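Homocysteine S-methyltransferase (Escherichia coli, PDB 5DMM) catalyses transfer of a methyl group from S-methylmethionine, or less efficiently from S-adenosylmethionine, to homocysteine, with zinc as its cofactor. Local coordinates at residues N47-L50 against I51-H55; G21-A24 against T25-A29; I92-S95 against V96-R100; K101-E104 against A105-E109. All blocks are in the same frame, centred on the assembly; numbering follows the deposited sequence.

Contact 1: residues N47-L50 against I51-H55; sequences NPEL and IREVH
Arg52 N to Pro48 O, Glu53 N to Glu49 O and Val54 N to Leu50 O are successive i to i+4 hydrogen bonds joining 47-50 to 51-55 in the first turns of one helix. The bond from Arg52 N to Pro48 O, 3.1 Å long, is nearly straight at hydrogen (167°). Asn47 occupies the N-cap position, yet its side chain caps no backbone amide; ND2 instead gives a 2.7 Å hydrogen bond to the syn lone pair of Glu49 OE2, which lies almost in the amide plane. Glu49 can meet it because CG sits between the backbone N and the carbonyl carbon (chi1 72°) and the chain bends again at the next bond. Arg52 reaches over Glu49: Glu49 O lies under one face of the guanidinium, toward its rim, and Arg52 NH1 rests 3.6 Å from Glu49 CB. Its NH2 also makes a long salt bridge with Glu53 OE2, at 3.6 Å. The extended chain of Glu53 passes Glu49 O with CG, while its OE1 lies 3.7 Å from Leu50 CD2, so a carboxylate flanks a methyl. Away from this charged side, Ile51 packs against Val43 and Leu44 of helix 39-46 and Leu98 of helix 85-109. Leu50 and Val54 meet Leu27 of helix 24-29, which wedges helix 48-61 among three others on the outer layer of the barrel.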
ATOM      1  N   ASN A  47      -9.573 -17.412   9.230  1.00 22.50           N
ATOM      2  CA  ASN A  47      -8.445 -18.051   8.551  1.00 21.26           C
ATOM      3  C   ASN A  47      -7.175 -17.188   8.503  1.00 21.99           C
ATOM      4  O   ASN A  47      -6.611 -16.972   7.427  1.00 20.66           O
ATOM      5  CB  ASN A  47      -8.852 -18.447   7.124  1.00 21.59           C
ATOM      6  CG  ASN A  47      -9.751 -19.671   7.097  1.00 33.51           C
ATOM      7  OD1 ASN A  47     -10.951 -19.572   6.822  1.00 36.56           O
ATOM      8  ND2 ASN A  47      -9.178 -20.829   7.401  1.00 26.51           N
ATOM      9  N   PRO A  48      -6.702 -16.716   9.665  1.00 21.61           N
ATOM     10  CA  PRO A  48      -5.531 -15.837   9.620  1.00 21.14           C
ATOM     11  C   PRO A  48      -4.295 -16.557   9.091  1.00 23.16           C
ATOM     12  O   PRO A  48      -3.385 -15.910   8.573  1.00 21.69           O
ATOM     13  CB  PRO A  48      -5.342 -15.422  11.083  1.00 21.48           C
ATOM     14  CG  PRO A  48      -5.994 -16.511  11.867  1.00 22.25           C
ATOM     15  CD  PRO A  48      -7.171 -16.927  11.047  1.00 19.87           C
ATOM     16  N   GLU A  49      -4.275 -17.883   9.196  1.00 22.66           N
ATOM     17  CA  GLU A  49      -3.124 -18.634   8.719  1.00 22.82           C
ATOM     18  C   GLU A  49      -3.000 -18.561   7.193  1.00 20.23           C
ATOM     19  O   GLU A  49      -1.899 -18.669   6.650  1.00 21.58           O
ATOM     20  CB  GLU A  49      -3.207 -20.085   9.183  1.00 28.10           C
ATOM     21  CG  GLU A  49      -4.266 -20.909   8.474  1.00 34.22           C
ATOM     22  CD  GLU A  49      -5.691 -20.648   8.960  1.00 32.31           C
ATOM     23  OE1 GLU A  49      -5.878 -20.060  10.060  1.00 31.97           O
ATOM     24  OE2 GLU A  49      -6.627 -21.050   8.225  1.00 29.62           O
ATOM     25  N   LEU A  50      -4.110 -18.355   6.492  1.00 19.40           N
ATOM     26  CA  LEU A  50      -4.030 -18.259   5.036  1.00 17.73           C
ATOM     27  C   LEU A  50      -3.430 -16.915   4.633  1.00 18.74           C
ATOM     28  O   LEU A  50      -2.681 -16.844   3.673  1.00 14.48           O
ATOM     29  CB  LEU A  50      -5.398 -18.453   4.381  1.00 23.07           C
ATOM     30  CG  LEU A  50      -5.993 -19.862   4.507  1.00 24.66           C
ATOM     31  CD1 LEU A  50      -7.326 -19.924   3.792  1.00 24.50           C
ATOM     32  CD2 LEU A  50      -5.032 -20.917   3.947  1.00 23.10           C
ATOM     33  N   ILE A  51      -3.746 -15.858   5.372  1.00 16.09           N
ATOM     34  CA  ILE A  51      -3.137 -14.547   5.109  1.00 17.50           C
ATOM     35  C   ILE A  51      -1.622 -14.604   5.321  1.00 15.30           C
ATOM     36  O   ILE A  51      -0.836 -14.083   4.511  1.00 15.07           O
ATOM     37  CB  ILE A  51      -3.775 -13.460   6.001  1.00 15.59           C
ATOM     38  CG1 ILE A  51      -5.208 -13.181   5.533  1.00 17.88           C
ATOM     39  CG2 ILE A  51      -2.952 -12.171   5.976  1.00 15.83           C
ATOM     40  CD1 ILE A  51      -5.958 -12.175   6.437  1.00 17.92           C
ATOM     41  N   ARG A  52      -1.212 -15.243   6.411  1.00 17.56           N
ATOM     42  CA  ARG A  52       0.205 -15.427   6.700  1.00 15.69           C
ATOM     43  C   ARG A  52       0.885 -16.237   5.589  1.00 18.33           C
ATOM     44  O   ARG A  52       2.006 -15.915   5.177  1.00 19.19           O
ATOM     45  CB  ARG A  52       0.375 -16.122   8.056  1.00 21.55           C
ATOM     46  CG  ARG A  52       1.806 -16.387   8.494  1.00 20.83           C
ATOM     47  CD  ARG A  52       1.833 -17.599   9.442  1.00 28.77           C
ATOM     48  NE  ARG A  52       1.530 -18.827   8.695  1.00 37.51           N
ATOM     49  CZ  ARG A  52       0.750 -19.823   9.121  1.00 41.25           C
ATOM     50  NH1 ARG A  52       0.169 -19.778  10.314  1.00 41.49           N
ATOM     51  NH2 ARG A  52       0.549 -20.878   8.342  1.00 42.96           N
ATOM     52  N   GLU A  53       0.200 -17.273   5.104  1.00 19.09           N
ATOM     53  CA  GLU A  53       0.734 -18.105   4.026  1.00 17.63           C
ATOM     54  C   GLU A  53       0.941 -17.289   2.745  1.00 18.52           C
ATOM     55  O   GLU A  53       1.938 -17.459   2.038  1.00 19.56           O
ATOM     56  CB  GLU A  53      -0.191 -19.297   3.765  1.00 21.72           C
ATOM     57  CG  GLU A  53      -0.088 -20.379   4.840  1.00 26.34           C
ATOM     58  CD  GLU A  53      -1.031 -21.563   4.617  1.00 34.42           C
ATOM     59  OE1 GLU A  53      -1.426 -21.805   3.455  1.00 43.64           O
ATOM     60  OE2 GLU A  53      -1.378 -22.248   5.613  1.00 34.94           O
ATOM     61  N   VAL A  54      -0.003 -16.406   2.437  1.00 16.56           N
ATOM     62  CA  VAL A  54       0.131 -15.592   1.233  1.00 17.13           C
ATOM     63  C   VAL A  54       1.301 -14.617   1.356  1.00 15.73           C
ATOM     64  O   VAL A  54       2.049 -14.417   0.391  1.00 14.30           O
ATOM     65  CB  VAL A  54      -1.157 -14.812   0.925  1.00 16.44           C
ATOM     66  CG1 VAL A  54      -0.908 -13.847  -0.241  1.00 17.73           C
ATOM     67  CG2 VAL A  54      -2.286 -15.778   0.594  1.00 17.30           C
ATOM     68  N   HIS A  55       1.475 -14.021   2.535  1.00 15.00           N
ATOM     69  CA  HIS A  55       2.629 -13.139   2.739  1.00 17.99           C
ATOM     70  C   HIS A  55       3.932 -13.930   2.534  1.00 16.00           C
ATOM     71  O   HIS A  55       4.879 -13.463   1.896  1.00 14.66           O
ATOM     72  CB  HIS A  55       2.606 -12.507   4.135  1.00 17.43           C
ATOM     73  CG  HIS A  55       1.560 -11.448   4.320  1.00 16.38           C
ATOM     74  ND1 HIS A  55       1.417 -10.381   3.461  1.00 15.94           N
ATOM     75  CD2 HIS A  55       0.625 -11.282   5.287  1.00 14.80           C
ATOM     76  CE1 HIS A  55       0.433  -9.604   3.889  1.00 15.46           C
ATOM     77  NE2 HIS A  55      -0.059 -10.127   4.996  1.00 13.87           N
TER

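Contact 2: residues G21-A24 against T25-A29; sequences GAMA and TELEA
Met23 and Leu27 meet one turn apart where the loop after strand 17-18 winds into helix 24-29. Met23 CG approaches Leu27 CD1 to 3.6 Å, and Met23 SD lies 3.8 Å from Leu27 CG, so the thioether bends across the leucine branch. Met23 starts with CG pointing opposite its backbone nitrogen (chi1 169°) and then turns at the next two bonds, which carries the sulfur across Leu27. The backbone bond from Leu27 N to Met23 O is 3.1 Å long, and that from Glu28 N to Ala24 O 2.9 Å. Glu28 CG also brushes that second carbonyl, 3.2 Å from Ala24 O. With alanine in place of Leu27, the loss of the branched end would probably open a gap beside Met23 CG and SD on that side. On another side Thr25 OG1 stands 3.5 Å from Ala22 O but has its hydrogen bond with Thr298 O, while Ala22 O is bonded to Tyr58 OH. Glu26 OE1 pairs with Arg30 in a salt bridge. The loop lies beside the active site: the side chain of Ala22 is about 6 Å from that of the zinc ligand Cys295, and that of Met23 about 7 Å from the bound homocysteine. Outward, Met23 touches Trp39 of helix 39-46 and Ile51, Val54 and His55 of helix 48-61.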
ATOM      1  N   GLY A  21       2.078  -8.400  -4.160  1.00 17.13           N
ATOM      2  CA  GLY A  21       0.957  -8.252  -5.070  1.00 14.80           C
ATOM      3  C   GLY A  21      -0.350  -8.459  -4.330  1.00 17.27           C
ATOM      4  O   GLY A  21      -0.379  -8.423  -3.098  1.00 18.90           O
ATOM      5  N   ALA A  22      -1.421  -8.723  -5.074  1.00 17.78           N
ATOM      6  CA  ALA A  22      -2.748  -8.826  -4.473  1.00 18.74           C
ATOM      7  C   ALA A  22      -2.874 -10.001  -3.493  1.00 17.43           C
ATOM      8  O   ALA A  22      -2.328 -11.086  -3.700  1.00 17.04           O
ATOM      9  CB  ALA A  22      -3.812  -8.935  -5.566  1.00 21.48           C
ATOM     10  N   MET A  23      -3.630  -9.761  -2.432  1.00 18.91           N
ATOM     11  CA  MET A  23      -3.917 -10.746  -1.400  1.00 18.15           C
ATOM     12  C   MET A  23      -5.106 -11.601  -1.835  1.00 23.69           C
ATOM     13  O   MET A  23      -5.091 -12.827  -1.691  1.00 20.75           O
ATOM     14  CB  MET A  23      -4.184 -10.011  -0.069  1.00 23.63           C
ATOM     15  CG  MET A  23      -4.744 -10.819   1.090  1.00 24.64           C
ATOM     16  SD  MET A  23      -3.648 -12.137   1.632  1.00 24.56           S
ATOM     17  CE  MET A  23      -2.237 -11.258   2.316  1.00 20.78           C
ATOM     18  N   ALA A  24      -6.112 -10.944  -2.407  1.00 21.21           N
ATOM     19  CA  ALA A  24      -7.399 -11.576  -2.723  1.00 29.32           C
ATOM     20  C   ALA A  24      -7.297 -12.768  -3.672  1.00 29.64           C
ATOM     21  O   ALA A  24      -7.930 -13.802  -3.436  1.00 27.04           O
ATOM     22  CB  ALA A  24      -8.347 -10.540  -3.311  1.00 28.83           C
ATOM     23  N   THR A  25      -6.522 -12.613  -4.748  1.00 26.17           N
ATOM     24  CA  THR A  25      -6.341 -13.682  -5.735  1.00 29.43           C
ATOM     25  C   THR A  25      -5.893 -14.972  -5.070  1.00 26.81           C
ATOM     26  O   THR A  25      -6.435 -16.048  -5.327  1.00 23.01           O
ATOM     27  CB  THR A  25      -5.297 -13.301  -6.811  1.00 30.17           C
ATOM     28  OG1 THR A  25      -4.100 -12.828  -6.175  1.00 24.67           O
ATOM     29  CG2 THR A  25      -5.829 -12.216  -7.717  1.00 29.46           C
ATOM     30  N   GLU A  26      -4.900 -14.841  -4.204  1.00 24.93           N
ATOM     31  CA  GLU A  26      -4.283 -15.975  -3.544  1.00 21.17           C
ATOM     32  C   GLU A  26      -5.207 -16.609  -2.515  1.00 23.35           C
ATOM     33  O   GLU A  26      -5.234 -17.826  -2.376  1.00 21.90           O
ATOM     34  CB  GLU A  26      -2.971 -15.543  -2.891  1.00 25.55           C
ATOM     35  CG  GLU A  26      -1.781 -15.605  -3.843  1.00 29.50           C
ATOM     36  CD  GLU A  26      -1.053 -16.937  -3.766  1.00 28.26           C
ATOM     37  OE1 GLU A  26      -1.107 -17.583  -2.693  1.00 30.36           O
ATOM     38  OE2 GLU A  26      -0.426 -17.343  -4.767  1.00 24.42           O
ATOM     39  N   LEU A  27      -5.958 -15.788  -1.791  1.00 20.25           N
ATOM     40  CA  LEU A  27      -6.897 -16.331  -0.802  1.00 18.16           C
ATOM     41  C   LEU A  27      -8.012 -17.106  -1.486  1.00 22.65           C
ATOM     42  O   LEU A  27      -8.401 -18.194  -1.038  1.00 22.53           O
ATOM     43  CB  LEU A  27      -7.483 -15.212   0.054  1.00 20.91           C
ATOM     44  CG  LEU A  27      -6.515 -14.542   1.021  1.00 22.70           C
ATOM     45  CD1 LEU A  27      -7.216 -13.410   1.787  1.00 18.10           C
ATOM     46  CD2 LEU A  27      -5.956 -15.568   2.007  1.00 17.43           C
ATOM     47  N   GLU A  28      -8.531 -16.542  -2.570  1.00 20.21           N
ATOM     48  CA  GLU A  28      -9.554 -17.214  -3.362  1.00 26.11           C
ATOM     49  C   GLU A  28      -9.076 -18.541  -3.959  1.00 26.43           C
ATOM     50  O   GLU A  28      -9.829 -19.523  -3.992  1.00 22.02           O
ATOM     51  CB  GLU A  28     -10.035 -16.289  -4.478  1.00 31.12           C
ATOM     52  CG  GLU A  28     -10.819 -15.096  -3.976  1.00 35.34           C
ATOM     53  CD  GLU A  28     -11.499 -14.357  -5.100  1.00 46.31           C
ATOM     54  OE1 GLU A  28     -10.953 -14.375  -6.226  1.00 50.10           O
ATOM     55  OE2 GLU A  28     -12.582 -13.774  -4.862  1.00 56.13           O
ATOM     56  N   ALA A  29      -7.834 -18.571  -4.437  1.00 25.39           N
ATOM     57  CA  ALA A  29      -7.254 -19.811  -4.950  1.00 22.95           C
ATOM     58  C   ALA A  29      -7.205 -20.890  -3.865  1.00 23.55           C
ATOM     59  O   ALA A  29      -7.299 -22.079  -4.161  1.00 23.14           O
ATOM     60  CB  ALA A  29      -5.854 -19.558  -5.504  1.00 21.43           C
TER

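Contact 3: residues I92-S95 against V96-R100; sequences IGKS and VELAR
Lys94 lays its aliphatic chain against Glu97 and Leu98, crossing both side chains on one flank of helix 85-109. Its CG comes within 4.1 Å of Leu98 CD1, and its CD lies 4.0 Å from Glu97 OE1. Bends at chi2 (69°) and chi4 curl the lysine chain across both neighbours. The ammonium stops short of the carboxylate, with NZ 5.6 Å from Glu97 OE2, so attraction between them can act only at a distance. The helical bonds Leu98 N to Lys94 O and Glu97 N to Gly93 O accompany these contacts. In the (beta/alpha)8 barrel this helix leads from strand 65-67 to strand 117-122; Ser95 and Ala99 face inward, while Ile92 and Val96 face helix 143-159. Ser95 OG turns back to donate a short 2.6 Å hydrogen bond to a lone pair of Ile92 O, in the carbonyl plane. Ile92 O also receives a weak bond from Ser95 N. Were Ser95 an alanine, the Ile92 carbonyl would lose its short in-plane hydroxyl partner and is likely to be held less firmly. Beyond, Val96 and Ile92 press on Leu157 of helix 143-159, and Leu98 on Pro48 and Arg52 of helix 48-61.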
ATOM      1  N   ILE A  92      -6.701  -4.813  12.996  1.00 13.82           N
ATOM      2  CA  ILE A  92      -5.714  -4.064  12.222  1.00 13.08           C
ATOM      3  C   ILE A  92      -4.318  -4.494  12.651  1.00 15.16           C
ATOM      4  O   ILE A  92      -3.450  -4.781  11.805  1.00 16.92           O
ATOM      5  CB  ILE A  92      -5.904  -2.550  12.396  1.00 14.36           C
ATOM      6  CG1 ILE A  92      -7.220  -2.114  11.738  1.00 13.37           C
ATOM      7  CG2 ILE A  92      -4.721  -1.785  11.803  1.00 14.40           C
ATOM      8  CD1 ILE A  92      -7.759  -0.813  12.281  1.00 16.67           C
ATOM      9  N   GLY A  93      -4.109  -4.565  13.962  1.00 14.72           N
ATOM     10  CA  GLY A  93      -2.831  -4.991  14.502  1.00 14.74           C
ATOM     11  C   GLY A  93      -2.484  -6.413  14.087  1.00 15.62           C
ATOM     12  O   GLY A  93      -1.324  -6.722  13.772  1.00 15.86           O
ATOM     13  N   LYS A  94      -3.493  -7.277  14.079  1.00 16.97           N
ATOM     14  CA  LYS A  94      -3.328  -8.660  13.645  1.00 16.49           C
ATOM     15  C   LYS A  94      -2.809  -8.759  12.206  1.00 14.97           C
ATOM     16  O   LYS A  94      -2.011  -9.641  11.897  1.00 16.52           O
ATOM     17  CB  LYS A  94      -4.649  -9.409  13.757  1.00 16.68           C
ATOM     18  CG  LYS A  94      -4.565 -10.871  13.354  1.00 21.60           C
ATOM     19  CD  LYS A  94      -3.756 -11.676  14.357  1.00 27.26           C
ATOM     20  CE  LYS A  94      -4.062 -13.166  14.249  1.00 34.40           C
ATOM     21  NZ  LYS A  94      -5.461 -13.478  14.652  1.00 36.70           N
ATOM     22  N   SER A  95      -3.255  -7.848  11.343  1.00 15.01           N
ATOM     23  CA  SER A  95      -2.834  -7.867   9.941  1.00 14.56           C
ATOM     24  C   SER A  95      -1.324  -7.654   9.839  1.00 14.98           C
ATOM     25  O   SER A  95      -0.675  -8.219   8.952  1.00 15.77           O
ATOM     26  CB  SER A  95      -3.596  -6.816   9.111  1.00 17.19           C
ATOM     27  OG  SER A  95      -3.092  -5.498   9.295  1.00 15.86           O
ATOM     28  N   VAL A  96      -0.778  -6.855  10.757  1.00 16.49           N
ATOM     29  CA  VAL A  96       0.660  -6.601  10.840  1.00 17.16           C
ATOM     30  C   VAL A  96       1.372  -7.802  11.431  1.00 17.11           C
ATOM     31  O   VAL A  96       2.416  -8.214  10.950  1.00 15.76           O
ATOM     32  CB  VAL A  96       0.986  -5.369  11.704  1.00 15.16           C
ATOM     33  CG1 VAL A  96       2.510  -5.082  11.686  1.00 15.89           C
ATOM     34  CG2 VAL A  96       0.222  -4.155  11.202  1.00 15.12           C
ATOM     35  N   GLU A  97       0.791  -8.363  12.483  1.00 15.67           N
ATOM     36  CA  GLU A  97       1.368  -9.519  13.146  1.00 17.25           C
ATOM     37  C   GLU A  97       1.554 -10.686  12.169  1.00 15.36           C
ATOM     38  O   GLU A  97       2.587 -11.348  12.182  1.00 17.53           O
ATOM     39  CB  GLU A  97       0.480  -9.937  14.325  1.00 20.39           C
ATOM     40  CG  GLU A  97       0.995 -11.099  15.141  1.00 27.23           C
ATOM     41  CD  GLU A  97      -0.036 -11.567  16.169  1.00 38.58           C
ATOM     42  OE1 GLU A  97      -0.727 -10.706  16.764  1.00 42.40           O
ATOM     43  OE2 GLU A  97      -0.176 -12.797  16.364  1.00 50.25           O
ATOM     44  N   LEU A  98       0.560 -10.922  11.316  1.00 15.17           N
ATOM     45  CA  LEU A  98       0.622 -12.055  10.387  1.00 17.40           C
ATOM     46  C   LEU A  98       1.703 -11.839   9.341  1.00 16.08           C
ATOM     47  O   LEU A  98       2.369 -12.790   8.934  1.00 14.34           O
ATOM     48  CB  LEU A  98      -0.724 -12.281   9.703  1.00 15.64           C
ATOM     49  CG  LEU A  98      -1.852 -12.760  10.618  1.00 15.28           C
ATOM     50  CD1 LEU A  98      -3.187 -12.651   9.900  1.00 18.61           C
ATOM     51  CD2 LEU A  98      -1.583 -14.214  11.036  1.00 18.95           C
ATOM     52  N   ALA A  99       1.896 -10.596   8.912  1.00 14.82           N
ATOM     53  CA  ALA A  99       2.968 -10.325   7.958  1.00 16.11           C
ATOM     54  C   ALA A  99       4.330 -10.468   8.641  1.00 16.01           C
ATOM     55  O   ALA A  99       5.293 -10.956   8.038  1.00 16.55           O
ATOM     56  CB  ALA A  99       2.816  -8.914   7.337  1.00 14.21           C
ATOM     57  N   ARG A 100       4.417 -10.033   9.895  1.00 14.30           N
ATOM     58  CA  ARG A 100       5.671 -10.153  10.631  1.00 15.55           C
ATOM     59  C   ARG A 100       5.995 -11.631  10.878  1.00 18.09           C
ATOM     60  O   ARG A 100       7.160 -12.032  10.824  1.00 18.23           O
ATOM     61  CB  ARG A 100       5.600  -9.381  11.954  1.00 16.25           C
ATOM     62  CG  ARG A 100       5.458  -7.864  11.779  1.00 17.21           C
ATOM     63  CD  ARG A 100       5.361  -7.178  13.131  1.00 23.66           C
ATOM     64  NE  ARG A 100       6.577  -7.411  13.898  1.00 30.82           N
ATOM     65  CZ  ARG A 100       6.687  -7.271  15.214  1.00 37.64           C
ATOM     66  NH1 ARG A 100       5.641  -6.901  15.944  1.00 39.21           N
ATOM     67  NH2 ARG A 100       7.854  -7.508  15.801  1.00 40.07           N
TER

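Contact 4: residues K101-E104 against A105-E109; sequences KARE and AYLAE
Tyr106 N to Ala102 O, at 2.9 Å, is the shortest of four consecutive i to i+4 hydrogen bonds that tie 101-104 to 105-109 near the C-terminal end of helix 85-109. Ala105 N to Lys101 O and Leu107 N to Arg103 O are each 3.0 Å; Ala108 N to Glu104 O is equally long but more bent, at 141°. The charged ends reach partners beyond the two segments. Arg103 NH1 forms a salt bridge with Asp163 and a hydrogen bond to Leu116 O, and Glu109 OE1 pairs with Arg60 of helix 48-61. The apolar part of the contact joins Arg103 and Leu107, whose side chains lie alongside each other and point the same way. Arg103 CG is 3.8 Å from Leu107 CD1, and Leu107 CG drops to 3.3 Å from Arg103 O. Arg103 carries CG anti to its backbone nitrogen (chi1 177°), which sends the methylenes past the leucine before the chain bends at chi3 toward its polar partners. Ala105 CB is 3.5 Å from Ala102 O, and Ala108 CB 3.5 Å from Glu104 O. The Tyr106 side chain touches Leu56 and Arg60, with Leu107 meeting Ala113 and Leu116. One arginine thus serves two chemistries: its methylenes lie against a leucine while its guanidinium links the helix to Asp163 and to the residues that lead into strand 117-122.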
ATOM      1  N   LYS A 101       4.962 -12.431  11.141  1.00 18.37           N
ATOM      2  CA  LYS A 101       5.146 -13.872  11.326  1.00 19.63           C
ATOM      3  C   LYS A 101       5.653 -14.528  10.048  1.00 22.02           C
ATOM      4  O   LYS A 101       6.509 -15.404  10.106  1.00 23.36           O
ATOM      5  CB  LYS A 101       3.843 -14.549  11.767  1.00 17.62           C
ATOM      6  CG  LYS A 101       3.354 -14.166  13.166  1.00 28.27           C
ATOM      7  CD  LYS A 101       4.186 -14.795  14.264  1.00 31.65           C
ATOM      8  CE  LYS A 101       3.543 -14.587  15.635  1.00 40.87           C
ATOM      9  NZ  LYS A 101       2.162 -15.151  15.710  1.00 41.18           N
ATOM     10  N   ALA A 102       5.125 -14.106   8.898  1.00 17.24           N
ATOM     11  CA  ALA A 102       5.595 -14.627   7.615  1.00 17.60           C
ATOM     12  C   ALA A 102       7.057 -14.244   7.349  1.00 16.99           C
ATOM     13  O   ALA A 102       7.819 -15.026   6.774  1.00 16.46           O
ATOM     14  CB  ALA A 102       4.707 -14.136   6.477  1.00 19.08           C
ATOM     15  N   ARG A 103       7.439 -13.040   7.770  1.00 19.59           N
ATOM     16  CA  ARG A 103       8.820 -12.587   7.650  1.00 18.91           C
ATOM     17  C   ARG A 103       9.756 -13.420   8.529  1.00 20.24           C
ATOM     18  O   ARG A 103      10.860 -13.783   8.107  1.00 21.21           O
ATOM     19  CB  ARG A 103       8.938 -11.109   8.018  1.00 18.40           C
ATOM     20  CG  ARG A 103      10.375 -10.586   7.972  1.00 20.70           C
ATOM     21  CD  ARG A 103      10.428  -9.065   8.142  1.00 16.92           C
ATOM     22  NE  ARG A 103       9.907  -8.640   9.439  1.00 19.84           N
ATOM     23  CZ  ARG A 103       9.679  -7.372   9.770  1.00 21.36           C
ATOM     24  NH1 ARG A 103       9.923  -6.402   8.894  1.00 16.79           N
ATOM     25  NH2 ARG A 103       9.198  -7.078  10.972  1.00 17.34           N
ATOM     26  N   GLU A 104       9.320 -13.715   9.752  1.00 20.08           N
ATOM     27  CA  GLU A 104      10.090 -14.598  10.631  1.00 22.76           C
ATOM     28  C   GLU A 104      10.283 -15.963   9.970  1.00 19.44           C
ATOM     29  O   GLU A 104      11.394 -16.491   9.944  1.00 20.56           O
ATOM     30  CB  GLU A 104       9.402 -14.757  11.994  1.00 22.79           C
ATOM     31  CG  GLU A 104       9.375 -13.485  12.817  1.00 26.63           C
ATOM     32  CD  GLU A 104      10.763 -12.927  13.068  1.00 29.85           C
ATOM     33  OE1 GLU A 104      11.529 -13.563  13.817  1.00 29.27           O
ATOM     34  OE2 GLU A 104      11.099 -11.863  12.506  1.00 28.13           O
ATOM     35  N   ALA A 105       9.199 -16.519   9.424  1.00 19.14           N
ATOM     36  CA  ALA A 105       9.239 -17.817   8.751  1.00 22.52           C
ATOM     37  C   ALA A 105      10.184 -17.841   7.552  1.00 23.75           C
ATOM     38  O   ALA A 105      10.933 -18.802   7.365  1.00 24.87           O
ATOM     39  CB  ALA A 105       7.838 -18.226   8.310  1.00 22.38           C
ATOM     40  N   TYR A 106      10.150 -16.797   6.732  1.00 20.48           N
ATOM     41  CA  TYR A 106      10.985 -16.785   5.549  1.00 19.63           C
ATOM     42  C   TYR A 106      12.460 -16.627   5.926  1.00 23.87           C
ATOM     43  O   TYR A 106      13.332 -17.249   5.318  1.00 26.61           O
ATOM     44  CB  TYR A 106      10.563 -15.673   4.581  1.00 22.38           C
ATOM     45  CG  TYR A 106      11.317 -15.792   3.281  1.00 21.25           C
ATOM     46  CD1 TYR A 106      11.213 -16.945   2.508  1.00 23.44           C
ATOM     47  CD2 TYR A 106      12.172 -14.788   2.851  1.00 23.67           C
ATOM     48  CE1 TYR A 106      11.922 -17.073   1.326  1.00 25.89           C
ATOM     49  CE2 TYR A 106      12.885 -14.919   1.666  1.00 22.26           C
ATOM     50  CZ  TYR A 106      12.750 -16.058   0.914  1.00 25.55           C
ATOM     51  OH  TYR A 106      13.461 -16.191  -0.258  1.00 31.61           O
ATOM     52  N   LEU A 107      12.739 -15.800   6.927  1.00 22.90           N
ATOM     53  CA  LEU A 107      14.124 -15.539   7.318  1.00 23.53           C
ATOM     54  C   LEU A 107      14.720 -16.728   8.053  1.00 23.11           C
ATOM     55  O   LEU A 107      15.935 -16.881   8.107  1.00 29.50           O
ATOM     56  CB  LEU A 107      14.222 -14.279   8.183  1.00 26.45           C
ATOM     57  CG  LEU A 107      13.979 -12.973   7.436  1.00 21.41           C
ATOM     58  CD1 LEU A 107      13.948 -11.800   8.397  1.00 27.08           C
ATOM     59  CD2 LEU A 107      15.039 -12.760   6.358  1.00 25.02           C
ATOM     60  N   ALA A 108      13.867 -17.572   8.615  1.00 22.10           N
ATOM     61  CA  ALA A 108      14.343 -18.822   9.197  1.00 26.96           C
ATOM     62  C   ALA A 108      14.760 -19.770   8.061  1.00 29.07           C
ATOM     63  O   ALA A 108      15.822 -20.395   8.108  1.00 30.59           O
ATOM     64  CB  ALA A 108      13.266 -19.452  10.078  1.00 25.34           C
ATOM     65  N   GLU A 109      13.914 -19.846   7.038  1.00 25.84           N
ATOM     66  CA  GLU A 109      14.175 -20.602   5.813  1.00 24.21           C
ATOM     67  C   GLU A 109      15.365 -20.046   5.028  1.00 28.48           C
ATOM     68  O   GLU A 109      16.252 -20.797   4.621  1.00 27.98           O
ATOM     69  CB  GLU A 109      12.906 -20.600   4.951  1.00 26.42           C
ATOM     70  CG  GLU A 109      13.050 -21.003   3.494  1.00 32.95           C
ATOM     71  CD  GLU A 109      11.718 -20.886   2.750  1.00 34.08           C
ATOM     72  OE1 GLU A 109      10.671 -20.804   3.428  1.00 29.38           O
ATOM     73  OE2 GLU A 109      11.714 -20.868   1.502  1.00 32.01           O
TER

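In the fold
Contacts 2, 1, 3 and 4 follow one another along the chain, and all lie on helices of the outer layer of the (beta/alpha)8 barrel or the loop leading into one. Contact 2 opens helix 24-29 just after strand 17-18, contact 1 starts helix 48-61 before strand 65-67, and contacts 3 and 4 share helix 85-109, their centres about 14 Å apart. Contact 1 is the meeting point: its centre lies about 10 Å from those of contacts 2 and 3, and it touches all three others, for instance where His55 CE1 packs 3.5 Å from Met23 CE. Contacts 2 and 4 stay about 9 Å apart at their nearest atoms. Helix 48-61 thereby joins the loop beside the homocysteine pocket to helix 85-109.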